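Local coordinates for imine reductase (Bacillus cereus, PDB 4D3D) that catalyses the NADPH-dependent, S-selective reduction of the cyclic imine 2-methylpyrroline and has the two-domain build of the reductive aminase family, at the interface of chains A and B. Numbering follows the deposited sequence. Chains: chain A/B, Imine reductase.

The interface of chains A and B. Residues chain A 112-114, 188; chain B 258, 261-262, 265.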
loop_
_atom_site.group_PDB
_atom_site.type_symbol
_atom_site.label_atom_id
_atom_site.label_comp_id
_atom_site.label_asym_id
_atom_site.label_seq_id
_atom_site.Cartn_x
_atom_site.Cartn_y
_atom_site.Cartn_z
ATOM N N SER A 112 -7.339 17.736 -12.261
ATOM C CA SER A 112 -7.832 16.610 -11.459
ATOM C C SER A 112 -8.877 17.131 -10.411
ATOM O O SER A 112 -8.799 18.233 -9.775
ATOM C CB SER A 112 -6.625 15.730 -11.009
ATOM O OG SER A 112 -6.032 16.371 -9.954
ATOM N N ASP A 113 -10.005 16.400 -10.390
ATOM C CA ASP A 113 -11.181 16.643 -9.542
ATOM C C ASP A 113 -12.083 15.371 -9.517
ATOM O O ASP A 113 -11.706 14.330 -10.032
ATOM C CB ASP A 113 -12.016 17.875 -10.001
ATOM C CG ASP A 113 -12.685 18.661 -8.868
ATOM O OD1 ASP A 113 -13.092 18.089 -7.812
ATOM O OD2 ASP A 113 -12.878 19.891 -9.027
ATOM N N THR A 114 -13.248 15.479 -8.888
ATOM C CA THR A 114 -14.100 14.313 -8.717
ATOM C C THR A 114 -14.888 13.943 -9.962
ATOM O O THR A 114 -15.162 14.818 -10.826
ATOM C CB THR A 114 -15.096 14.459 -7.606
ATOM O OG1 THR A 114 -16.239 15.285 -7.984
ATOM C CG2 THR A 114 -14.399 15.043 -6.358
ATOM N N GLN A 188 -8.862 8.887 -9.729
ATOM C CA GLN A 188 -9.028 9.062 -8.264
ATOM C C GLN A 188 -8.877 7.710 -7.545
ATOM O O GLN A 188 -8.272 7.689 -6.455
ATOM C CB GLN A 188 -10.305 9.694 -7.951
ATOM C CG GLN A 188 -10.505 11.167 -8.391
ATOM C CD GLN A 188 -9.466 12.126 -7.899
ATOM O OE1 GLN A 188 -8.706 11.842 -6.945
ATOM N NE2 GLN A 188 -9.342 13.285 -8.583
ATOM N N SER B 258 -4.514 16.639 -3.507
ATOM C CA SER B 258 -4.813 15.369 -4.133
ATOM C C SER B 258 -5.631 14.394 -3.208
ATOM O O SER B 258 -6.655 13.833 -3.611
ATOM C CB SER B 258 -3.524 14.732 -4.550
ATOM O OG SER B 258 -3.685 13.511 -5.186
ATOM N N HIS B 261 -9.259 15.535 -2.913
ATOM C CA HIS B 261 -10.075 15.016 -4.014
ATOM C C HIS B 261 -10.448 13.533 -3.882
ATOM O O HIS B 261 -11.537 13.121 -4.242
ATOM C CB HIS B 261 -9.406 15.246 -5.343
ATOM C CG HIS B 261 -9.434 16.683 -5.703
ATOM N ND1 HIS B 261 -8.538 17.253 -6.575
ATOM C CD2 HIS B 261 -10.240 17.686 -5.254
ATOM C CE1 HIS B 261 -8.805 18.543 -6.678
ATOM N NE2 HIS B 261 -9.876 18.818 -5.945
ATOM N N VAL B 262 -9.551 12.715 -3.299
ATOM C CA VAL B 262 -9.904 11.312 -3.036
ATOM C C VAL B 262 -11.060 11.254 -1.970
ATOM O O VAL B 262 -12.002 10.466 -2.126
ATOM C CB VAL B 262 -8.661 10.501 -2.579
ATOM C CG1 VAL B 262 -9.091 9.133 -2.027
ATOM C CG2 VAL B 262 -7.627 10.321 -3.677
ATOM N N THR B 265 -14.312 12.263 -3.633
ATOM C CA THR B 265 -14.717 11.233 -4.548
ATOM C C THR B 265 -15.438 10.141 -3.737
ATOM O O THR B 265 -16.484 9.594 -4.138
ATOM C CB THR B 265 -13.538 10.681 -5.344
ATOM O OG1 THR B 265 -12.997 11.735 -6.162
ATOM C CG2 THR B 265 -13.933 9.519 -6.220
HETATM O O HOH W 1 -6.458 13.065 -6.499
HETATM O O HOH W 2 -7.183 15.314 -8.090
#
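The imidazole of B:His261 lies flat under the 112-114 loop of chain A, with CA of A:Asp113 4.0 Å above the centre of the ring. Beside that carbon the A:Asp113 carboxylate stacks on the imidazole, their planes 25° apart; its OD1 sits 3.8 Å from NE2 of B:His261, a contact rather than a bond. The backbone carbonyl oxygen of A:Ser112 lies over the same face, towards the CE1 side of the ring. From the helix 182-210 of chain A, A:Gln188 reaches the other end of the same histidine: its amide stands nearly upright to the imidazole, at 81°, and touches the CB methylene. Further up, the A:Gln188 stem crosses B:Thr265, where CG meets the hydroxyl OG1 at 3.4 Å and CB faces the methyl CG2. CG2 of A:Thr114 packs on the same hydroxyl from the loop, while CG2 of B:Val262 rests near the amide oxygen OE1 of A:Gln188.

Two linked waters bridge the chains here. Water 2 takes ND1 of B:His261 at 2.8 Å and NE2 of A:Gln188 in a nearly straight bond, and lies beside the A:Ser112 hydroxyl at a doubtfully short distance. Water 1 joins OE1 of A:Gln188 to the carbonyl oxygen and hydroxyl of B:Ser258. Both ends of the amide are thus tied to chain B through solvent.

A bend at chi2 (-55°) turns the A:Gln188 amide back towards the loop, where NE2 also bonds the carbonyl oxygen of A:Asp113 at 3.0 Å, from above the carbonyl plane, an acceptor that probably suits NE2 rather than OE1 at this end. The loop braces itself through A:Thr114 N, which meets the anti side of A:Asp113 OD1. The patch belongs to the two-fold interface of the deposited dimer, built around interlocked helices. On helix 252-268, the B:Thr265 hydroxyl OG1 is held one turn back by the carbonyl oxygen of B:His261, 2.8 Å away.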